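Local coordinates for protein thiosulfate sulfurtransferase TUM1 (Saccharomyces cerevisiae, PDB 3UTN) that accepts persulfide sulfur from the cysteine desulfurase NFS1 and passes it to UBA4 for 2-thiolation of the wobble uridine of tRNAs, at residues P25-I30 against V142-N147; V48-T53 against D114-Y119; N205-R210 against F268-D273. All blocks are in the same frame, centred on the assembly; numbering follows the deposited sequence.

Contacts 1 and 2 belong to one five-stranded parallel sheet, that of the N-terminal rhodanese domain, with their centres about 9 Å apart. Strand 141-145 of contact 1 lies beside strand 115-119 of contact 2, giving the order 28-30, 141-145, 115-119, 47-51 across the sheet. Along the chain, contact 2 opens and closes between the two halves of contact 1. Contact 3 comes later, in the C-terminal domain, which carries the catalytic cysteine; its centre is about 22 Å from that of contact 1 and 28 Å from that of contact 2. Its strand 205-208 occupies the same place in the second sheet as 47-51 in the first, consistent with a common origin of the two domains.

Contact 1: residues P25-I30 against V142-N147; sequences PLFDLI and VYLLNN. With DMS (dimethyl sulfoxide), chain B.
Ile30 and Tyr143 meet where edge strand 28-30 pairs with strand 142-145, a parallel pairing at the border of the rhodanese-type alpha/beta sheet. Four backbone bonds carry it: Asp28 N to Val142 O, Leu144 N to Asp28 O, Ile30 N to Leu144 O and, past the strand end, Asn146 N to Ile30 O. On the face of Ile30 and Tyr143, the extended Ile30 chain (chi1 -167°, CG1 opposite the backbone N) sets CD1 over the tyrosine ring in a CH-pi contact, 4.2 Å from its centroid, while CG2 reaches Tyr143 CB at 3.5 Å. The other face holds Leu29 and Leu144, joined by Phe27 from just before the strand. Chi1 of 63° puts Phe27 CG between its own N and carbonyl carbon, and the ring runs alongside Leu144, CD1 standing 3.5 Å from Leu144 CB. Leu29 lies on the same leucine, its CD2 3.6 Å from Leu144 CD2, and its other methyl, CD1, meets the Asn146 amide, whose OD1 accepts from Asn124 ND2 and ND2 donates to Tyr250 O. Thr293 touches Phe27, Leu29 and Leu144, so helix 286-297 of the C-terminal domain covers this face together with helix 127-136. Near the strand start a dimethyl sulfoxide, probably from the crystallisation liquor, accepts from Val142 N at its O (2.7 Å) and lays C2 over the Tyr143 face opposite Ile30, 3.3 Å from CZ.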
loop_
_atom_site.group_PDB
_atom_site.type_symbol
_atom_site.label_atom_id
_atom_site.label_comp_id
_atom_site.label_asym_id
_atom_site.label_seq_id
_atom_site.Cartn_x
_atom_site.Cartn_y
_atom_site.Cartn_z
ATOM N N PRO A 25 14.061 -6.374 -1.916
ATOM C CA PRO A 25 12.649 -5.978 -1.889
ATOM C C PRO A 25 12.216 -5.553 -0.495
ATOM O O PRO A 25 12.561 -6.212 0.483
ATOM C CB PRO A 25 11.908 -7.257 -2.302
ATOM C CG PRO A 25 12.942 -8.144 -2.909
ATOM C CD PRO A 25 14.215 -7.810 -2.196
ATOM N N LEU A 26 11.481 -4.450 -0.405
ATOM C CA LEU A 26 11.010 -3.957 0.888
ATOM C C LEU A 26 10.041 -4.934 1.516
ATOM O O LEU A 26 9.957 -5.060 2.734
ATOM C CB LEU A 26 10.368 -2.591 0.740
ATOM C CG LEU A 26 11.363 -1.489 0.398
ATOM C CD1 LEU A 26 10.693 -0.188 0.750
ATOM C CD2 LEU A 26 12.663 -1.639 1.173
ATOM N N PHE A 27 9.311 -5.632 0.664
ATOM C CA PHE A 27 8.533 -6.762 1.105
ATOM C C PHE A 27 8.288 -7.649 -0.086
ATOM O O PHE A 27 8.324 -7.194 -1.226
ATOM C CB PHE A 27 7.214 -6.318 1.737
ATOM C CG PHE A 27 6.295 -5.611 0.796
ATOM C CD1 PHE A 27 5.341 -6.314 0.083
ATOM C CD2 PHE A 27 6.381 -4.237 0.630
ATOM C CE1 PHE A 27 4.483 -5.655 -0.776
ATOM C CE2 PHE A 27 5.534 -3.579 -0.229
ATOM C CZ PHE A 27 4.577 -4.287 -0.926
ATOM N N ASP A 28 8.059 -8.921 0.187
ATOM C CA ASP A 28 7.719 -9.853 -0.852
ATOM C C ASP A 28 6.263 -10.168 -0.692
ATOM O O ASP A 28 5.746 -10.206 0.420
ATOM C CB ASP A 28 8.525 -11.141 -0.715
ATOM C CG ASP A 28 9.983 -10.960 -1.075
ATOM O OD1 ASP A 28 10.327 -9.899 -1.626
ATOM O OD2 ASP A 28 10.784 -11.882 -0.810
ATOM N N LEU A 29 5.597 -10.403 -1.809
ATOM C CA LEU A 29 4.294 -11.008 -1.738
ATOM C C LEU A 29 4.518 -12.399 -1.212
ATOM O O LEU A 29 5.572 -13.006 -1.421
ATOM C CB LEU A 29 3.636 -11.084 -3.108
ATOM C CG LEU A 29 3.317 -9.789 -3.843
ATOM C CD1 LEU A 29 2.061 -10.036 -4.645
ATOM C CD2 LEU A 29 3.118 -8.620 -2.897
ATOM N N ILE A 30 3.532 -12.901 -0.500
ATOM C CA ILE A 30 3.579 -14.273 -0.082
ATOM C C ILE A 30 2.178 -14.806 -0.246
ATOM O O ILE A 30 1.203 -14.175 0.167
ATOM C CB ILE A 30 4.129 -14.426 1.350
ATOM C CG1 ILE A 30 4.475 -15.885 1.637
ATOM C CG2 ILE A 30 3.178 -13.836 2.374
ATOM C CD1 ILE A 30 5.283 -16.074 2.894
ATOM N N VAL A 142 9.483 -8.658 5.518
ATOM C CA VAL A 142 8.122 -8.242 5.399
ATOM C C VAL A 142 7.546 -8.943 4.203
ATOM O O VAL A 142 8.108 -8.932 3.106
ATOM C CB VAL A 142 7.973 -6.724 5.220
ATOM C CG1 VAL A 142 6.498 -6.345 5.220
ATOM C CG2 VAL A 142 8.704 -5.979 6.324
ATOM N N TYR A 143 6.413 -9.564 4.438
ATOM C CA TYR A 143 5.688 -10.167 3.373
ATOM C C TYR A 143 4.352 -9.527 3.319
ATOM O O TYR A 143 3.820 -9.059 4.324
ATOM C CB TYR A 143 5.552 -11.652 3.607
ATOM C CG TYR A 143 6.864 -12.363 3.484
ATOM C CD1 TYR A 143 7.305 -12.833 2.254
ATOM C CD2 TYR A 143 7.673 -12.552 4.596
ATOM C CE1 TYR A 143 8.513 -13.490 2.133
ATOM C CE2 TYR A 143 8.883 -13.210 4.486
ATOM C CZ TYR A 143 9.295 -13.677 3.253
ATOM O OH TYR A 143 10.500 -14.320 3.146
ATOM N N LEU A 144 3.827 -9.477 2.115
ATOM C CA LEU A 144 2.489 -9.059 1.927
ATOM C C LEU A 144 1.793 -10.331 1.578
ATOM O O LEU A 144 2.069 -10.929 0.541
ATOM C CB LEU A 144 2.403 -8.081 0.775
ATOM C CG LEU A 144 0.986 -7.637 0.474
ATOM C CD1 LEU A 144 0.417 -6.975 1.713
ATOM C CD2 LEU A 144 0.998 -6.697 -0.710
ATOM N N LEU A 145 0.917 -10.771 2.468
ATOM C CA LEU A 145 0.156 -11.950 2.179
ATOM C C LEU A 145 -0.680 -11.624 0.977
ATOM O O LEU A 145 -1.346 -10.590 0.926
ATOM C CB LEU A 145 -0.728 -12.358 3.343
ATOM C CG LEU A 145 -1.539 -13.622 3.049
ATOM C CD1 LEU A 145 -0.642 -14.846 2.997
ATOM C CD2 LEU A 145 -2.599 -13.778 4.108
ATOM N N ASN A 146 -0.629 -12.509 -0.000
ATOM C CA ASN A 146 -1.373 -12.303 -1.201
ATOM C C ASN A 146 -2.398 -13.402 -1.459
ATOM O O ASN A 146 -2.117 -14.365 -2.147
ATOM C CB ASN A 146 -0.438 -12.160 -2.389
ATOM C CG ASN A 146 -1.176 -11.764 -3.627
ATOM O OD1 ASN A 146 -2.160 -11.025 -3.556
ATOM N ND2 ASN A 146 -0.732 -12.270 -4.772
ATOM N N ASN A 147 -3.579 -13.270 -0.887
ATOM C CA ASN A 147 -3.883 -12.257 0.099
ATOM C C ASN A 147 -4.757 -12.946 1.115
ATOM O O ASN A 147 -5.006 -14.147 1.007
ATOM C CB ASN A 147 -4.599 -11.057 -0.521
ATOM C CG ASN A 147 -5.862 -11.441 -1.267
ATOM O OD1 ASN A 147 -6.358 -12.559 -1.154
ATOM N ND2 ASN A 147 -6.390 -10.507 -2.034
HETATM S S DMS B . 11.109 -9.173 2.222
HETATM O O DMS B . 11.267 -8.461 3.505
HETATM C C1 DMS B . 12.658 -9.383 1.527
HETATM C C2 DMS B . 10.773 -10.802 2.560
#

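Contact 2: residues V48-T53 against D114-Y119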
loop_
_atom_site.group_PDB
_atom_site.type_symbol
_atom_site.label_atom_id
_atom_site.label_comp_id
_atom_site.label_asym_id
_atom_site.label_seq_id
_atom_site.Cartn_x
_atom_site.Cartn_y
_atom_site.Cartn_z
ATOM N N VAL A 48 4.997 -12.850 12.310
ATOM C CA VAL A 48 3.944 -12.048 12.853
ATOM C C VAL A 48 3.133 -11.602 11.671
ATOM O O VAL A 48 3.558 -10.733 10.916
ATOM C CB VAL A 48 4.490 -10.844 13.634
ATOM C CG1 VAL A 48 3.338 -9.993 14.144
ATOM C CG2 VAL A 48 5.360 -11.320 14.782
ATOM N N PRO A 49 1.981 -12.251 11.472
ATOM C CA PRO A 49 1.075 -11.758 10.472
ATOM C C PRO A 49 0.623 -10.408 10.949
ATOM O O PRO A 49 0.528 -10.163 12.148
ATOM C CB PRO A 49 -0.074 -12.756 10.511
ATOM C CG PRO A 49 0.518 -13.984 11.096
ATOM C CD PRO A 49 1.460 -13.458 12.127
ATOM N N VAL A 50 0.407 -9.517 10.008
ATOM C CA VAL A 50 0.085 -8.169 10.351
ATOM C C VAL A 50 -1.181 -7.887 9.601
ATOM O O VAL A 50 -1.185 -7.790 8.387
ATOM C CB VAL A 50 1.195 -7.206 9.925
ATOM C CG1 VAL A 50 0.813 -5.779 10.273
ATOM C CG2 VAL A 50 2.500 -7.582 10.604
ATOM N N ASP A 51 -2.264 -7.795 10.347
ATOM C CA ASP A 51 -3.515 -7.386 9.788
ATOM C C ASP A 51 -3.469 -5.873 9.677
ATOM O O ASP A 51 -3.461 -5.155 10.676
ATOM C CB ASP A 51 -4.657 -7.846 10.676
ATOM C CG ASP A 51 -6.005 -7.492 10.113
ATOM O OD1 ASP A 51 -6.060 -6.909 9.012
ATOM O OD2 ASP A 51 -7.008 -7.794 10.777
ATOM N N ALA A 52 -3.420 -5.400 8.441
ATOM C CA ALA A 52 -3.361 -3.982 8.169
ATOM C C ALA A 52 -4.703 -3.531 7.653
ATOM O O ALA A 52 -4.820 -2.490 7.007
ATOM C CB ALA A 52 -2.281 -3.695 7.156
ATOM N N THR A 53 -5.720 -4.321 7.953
ATOM C CA THR A 53 -7.042 -4.044 7.457
ATOM C C THR A 53 -7.396 -2.623 7.780
ATOM O O THR A 53 -7.236 -2.144 8.900
ATOM C CB THR A 53 -8.090 -4.990 8.029
ATOM O OG1 THR A 53 -7.811 -6.305 7.562
ATOM C CG2 THR A 53 -9.465 -4.596 7.558
ATOM N N ASP A 114 11.191 -10.103 13.382
ATOM C CA ASP A 114 9.916 -10.672 12.989
ATOM C C ASP A 114 9.798 -10.728 11.493
ATOM O O ASP A 114 10.123 -9.777 10.797
ATOM C CB ASP A 114 8.756 -9.846 13.518
ATOM C CG ASP A 114 8.565 -10.000 14.992
ATOM O OD1 ASP A 114 9.091 -10.969 15.571
ATOM O OD2 ASP A 114 7.861 -9.158 15.571
ATOM N N ILE A 115 9.336 -11.859 10.997
ATOM C CA ILE A 115 8.846 -11.896 9.643
ATOM C C ILE A 115 7.431 -11.347 9.738
ATOM O O ILE A 115 6.559 -11.942 10.369
ATOM C CB ILE A 115 8.828 -13.315 9.083
ATOM C CG1 ILE A 115 10.253 -13.845 8.936
ATOM C CG2 ILE A 115 8.101 -13.326 7.754
ATOM C CD1 ILE A 115 10.326 -15.312 8.577
ATOM N N LEU A 116 7.222 -10.184 9.150
ATOM C CA LEU A 116 5.911 -9.597 9.174
ATOM C C LEU A 116 5.212 -10.019 7.924
ATOM O O LEU A 116 5.732 -9.885 6.825
ATOM C CB LEU A 116 5.976 -8.082 9.286
ATOM C CG LEU A 116 6.675 -7.615 10.562
ATOM C CD1 LEU A 116 6.767 -6.103 10.565
ATOM C CD2 LEU A 116 5.972 -8.114 11.815
ATOM N N VAL A 117 4.044 -10.592 8.099
ATOM C CA VAL A 117 3.283 -10.991 6.955
ATOM C C VAL A 117 2.022 -10.177 6.983
ATOM O O VAL A 117 1.120 -10.406 7.775
ATOM C CB VAL A 117 3.010 -12.492 6.915
ATOM C CG1 VAL A 117 2.176 -12.805 5.688
ATOM C CG2 VAL A 117 4.330 -13.260 6.887
ATOM N N VAL A 118 1.981 -9.206 6.097
ATOM C CA VAL A 118 0.937 -8.238 6.137
ATOM C C VAL A 118 -0.210 -8.746 5.318
ATOM O O VAL A 118 -0.032 -9.328 4.258
ATOM C CB VAL A 118 1.404 -6.904 5.574
ATOM C CG1 VAL A 118 0.287 -5.891 5.704
ATOM C CG2 VAL A 118 2.635 -6.443 6.329
ATOM N N TYR A 119 -1.400 -8.516 5.826
ATOM C CA TYR A 119 -2.566 -8.820 5.063
ATOM C C TYR A 119 -3.604 -7.824 5.476
ATOM O O TYR A 119 -3.408 -7.049 6.408
ATOM C CB TYR A 119 -3.024 -10.243 5.346
ATOM C CG TYR A 119 -3.427 -10.511 6.771
ATOM C CD1 TYR A 119 -2.474 -10.761 7.758
ATOM C CD2 TYR A 119 -4.764 -10.522 7.131
ATOM C CE1 TYR A 119 -2.854 -11.016 9.061
ATOM C CE2 TYR A 119 -5.154 -10.787 8.422
ATOM C CZ TYR A 119 -4.199 -11.034 9.378
ATOM O OH TYR A 119 -4.605 -11.291 10.652
#
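The Tyr119 ring lies across the end of strand 48-51: Asp51 CA sits over one face, 3.8 Å from the centroid in a CH-pi contact, Pro49 CB approaches the edge, 3.6 Å from CE1, and Val117 O lies in the ring plane at its edge. The Asp51 carboxylate is turned only 16° from the ring plane, and Asp51 CB lies 3.4 Å from Tyr119 OH. The first torsion, 62°, turns the ring back over the neighbouring strand; outside the pair, Ser76 and Ile73 N bind the hydroxyl. Asp51 OD1 accepts from Thr53 N at 2.8 Å, closing an Asx turn where the strand ends. On the face of Val48 and Val50, Leu116 CD2 touches both Val48 CB (3.6 Å) and Val50 CG2 (3.7 Å), and Val118 CG1 meets Ala52 CB; Leu134 of helix 127-136 covers Leu116 and Val118. Five backbone bonds join the segments, the last, from Ala52 N to Tyr119 O, almost straight at 178°. Phe35 of helix 32-41 packs on Pro49 and Val117. These neighbouring parallel strands, with helices on both faces, are part of the hydrophobic middle of the alpha/beta rhodanese fold, here in the N-terminal domain that lacks the catalytic cysteine.

Contact 3: residues N205-R210 against F268-D273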
loop_
_atom_site.group_PDB
_atom_site.type_symbol
_atom_site.label_atom_id
_atom_site.label_comp_id
_atom_site.label_asym_id
_atom_site.label_seq_id
_atom_site.Cartn_x
_atom_site.Cartn_y
_atom_site.Cartn_z
ATOM N N ASN A 205 7.116 7.118 -15.123
ATOM C CA ASN A 205 5.795 6.571 -15.234
ATOM C C ASN A 205 5.125 7.020 -13.962
ATOM O O ASN A 205 5.550 6.669 -12.868
ATOM C CB ASN A 205 5.861 5.061 -15.285
ATOM C CG ASN A 205 6.827 4.574 -16.331
ATOM O OD1 ASN A 205 6.658 4.863 -17.507
ATOM N ND2 ASN A 205 7.859 3.859 -15.905
ATOM N N ALA A 206 4.114 7.853 -14.095
ATOM C CA ALA A 206 3.462 8.350 -12.914
ATOM C C ALA A 206 2.050 7.839 -12.963
ATOM O O ALA A 206 1.267 8.210 -13.829
ATOM C CB ALA A 206 3.525 9.863 -12.853
ATOM N N PHE A 207 1.748 6.932 -12.053
ATOM C CA PHE A 207 0.451 6.309 -12.049
ATOM C C PHE A 207 -0.338 6.717 -10.855
ATOM O O PHE A 207 0.174 6.835 -9.747
ATOM C CB PHE A 207 0.568 4.802 -12.096
ATOM C CG PHE A 207 1.236 4.311 -13.324
ATOM C CD1 PHE A 207 0.588 4.365 -14.548
ATOM C CD2 PHE A 207 2.523 3.814 -13.261
ATOM C CE1 PHE A 207 1.218 3.923 -15.698
ATOM C CE2 PHE A 207 3.154 3.361 -14.401
ATOM C CZ PHE A 207 2.501 3.415 -15.620
ATOM N N ASP A 208 -1.612 6.915 -11.111
ATOM C CA ASP A 208 -2.515 7.276 -10.078
ATOM C C ASP A 208 -3.438 6.098 -9.890
ATOM O O ASP A 208 -4.086 5.653 -10.833
ATOM C CB ASP A 208 -3.266 8.530 -10.478
ATOM C CG ASP A 208 -3.934 9.168 -9.319
ATOM O OD1 ASP A 208 -4.685 8.460 -8.628
ATOM O OD2 ASP A 208 -3.704 10.368 -9.087
ATOM N N ALA A 209 -3.468 5.580 -8.669
ATOM C CA ALA A 209 -4.221 4.368 -8.362
ATOM C C ALA A 209 -5.700 4.629 -8.166
ATOM O O ALA A 209 -6.473 3.692 -7.980
ATOM C CB ALA A 209 -3.646 3.689 -7.139
ATOM N N ARG A 210 -6.095 5.898 -8.195
ATOM C CA ARG A 210 -7.498 6.241 -8.035
ATOM C C ARG A 210 -8.272 5.742 -9.229
ATOM O O ARG A 210 -7.690 5.400 -10.253
ATOM C CB ARG A 210 -7.688 7.739 -7.906
ATOM C CG ARG A 210 -7.137 8.315 -6.622
ATOM C CD ARG A 210 -7.196 9.825 -6.688
ATOM N NE ARG A 210 -6.384 10.331 -7.784
ATOM C CZ ARG A 210 -6.710 11.376 -8.530
ATOM N NH1 ARG A 210 -7.845 12.030 -8.308
ATOM N NH2 ARG A 210 -5.900 11.761 -9.504
ATOM N N PHE A 268 -6.477 1.409 -19.640
ATOM C CA PHE A 268 -6.456 2.795 -19.212
ATOM C C PHE A 268 -5.559 3.642 -20.090
ATOM O O PHE A 268 -5.217 4.770 -19.734
ATOM C CB PHE A 268 -6.092 2.881 -17.727
ATOM C CG PHE A 268 -7.118 2.245 -16.845
ATOM C CD1 PHE A 268 -8.277 2.932 -16.505
ATOM C CD2 PHE A 268 -6.959 0.939 -16.401
ATOM C CE1 PHE A 268 -9.248 2.339 -15.716
ATOM C CE2 PHE A 268 -7.924 0.341 -15.612
ATOM C CZ PHE A 268 -9.071 1.040 -15.269
ATOM N N HIS A 269 -5.214 3.093 -21.254
ATOM C CA HIS A 269 -4.378 3.768 -22.245
ATOM C C HIS A 269 -3.218 4.414 -21.567
ATOM O O HIS A 269 -3.026 5.629 -21.626
ATOM C CB HIS A 269 -5.195 4.763 -23.063
ATOM C CG HIS A 269 -6.398 4.145 -23.725
ATOM N ND1 HIS A 269 -7.618 4.157 -23.161
ATOM C CD2 HIS A 269 -6.527 3.462 -24.933
ATOM C CE1 HIS A 269 -8.491 3.524 -23.966
ATOM N NE2 HIS A 269 -7.822 3.098 -25.052
ATOM N N CYS A 270 -2.447 3.580 -20.887
ATOM C CA CYS A 270 -1.303 4.029 -20.131
ATOM C C CYS A 270 -0.036 3.495 -20.727
ATOM O O CYS A 270 -0.023 2.448 -21.372
ATOM C CB CYS A 270 -1.400 3.554 -18.691
ATOM S SG CYS A 270 -2.697 4.398 -17.793
ATOM N N THR A 271 1.032 4.236 -20.495
ATOM C CA THR A 271 2.349 3.802 -20.870
ATOM C C THR A 271 3.102 3.521 -19.589
ATOM O O THR A 271 3.004 4.264 -18.605
ATOM C CB THR A 271 3.096 4.878 -21.673
ATOM O OG1 THR A 271 3.181 6.077 -20.893
ATOM C CG2 THR A 271 2.371 5.170 -22.981
ATOM N N LEU A 272 3.824 2.418 -19.594
ATOM C CA LEU A 272 4.804 2.188 -18.574
ATOM C C LEU A 272 6.111 2.004 -19.306
ATOM O O LEU A 272 6.366 0.963 -19.906
ATOM C CB LEU A 272 4.456 0.970 -17.730
ATOM C CG LEU A 272 5.063 1.031 -16.331
ATOM C CD1 LEU A 272 4.240 0.173 -15.389
ATOM C CD2 LEU A 272 6.522 0.605 -16.337
ATOM N N ASP A 273 6.917 3.052 -19.277
ATOM C CA ASP A 273 8.206 3.045 -19.924
ATOM C C ASP A 273 9.171 2.336 -18.993
ATOM O O ASP A 273 9.405 2.804 -17.876
ATOM C CB ASP A 273 8.651 4.479 -20.194
ATOM C CG ASP A 273 9.850 4.563 -21.108
ATOM O OD1 ASP A 273 10.678 3.628 -21.115
ATOM O OD2 ASP A 273 9.969 5.583 -21.817
HETATM O O HOH W 1 4.917 6.408 -18.878
#
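Asn205 and Leu272 have the closest CA atoms, 5.6 Å apart, between strand 205-208 and the irregular chain 268-273. The loop leaves helix 255-267 through a Schellman motif, in which His269 takes positive phi, and then runs extended beside the strand, with no backbone-to-backbone pairing between the two. Instead, the Asn205 amide meets the backbone of Asp273 at both ends: OD1 accepts from Asp273 N at 2.5 Å, the donor standing 38° above the carbonyl plane, and ND2 gives a straighter bond to Asp273 O at 2.7 Å, which lies close to the amide plane. Thr278 OG1 is a further partner of ND2, and a water donates to OD1 and hydrogen-bonds to Thr271 OG1; together these partners hold the amide's rotation. Phe207 supplies the apolar half. With CG beside the backbone N (chi1 -62°), its ring reaches the loop, where CE2 meets Leu272 CD1 at 3.5 Å and the Leu272 chain crosses it at about a right angle. CZ comes still nearer, 3.1 Å from Thr271 O, oblique to the ring. Cys270 CB comes to the ring edge, 4.0 Å from CE1. Leu265 of helix 255-267 and Leu295 of helix 286-297 pack round the same phenylalanine. At the strand's end Arg210 grips Asp208 side-on in a salt bridge, NE to OD1 and NH2 to OD2 (2.6 Å). This is the helix-to-strand connection of a rhodanese alpha/beta domain, tied to strand 205-208, next to the edge of the C-terminal domain's sheet; the Phe207 side chain lies about 9 Å from that of Cys282, which forms the persulfide intermediate.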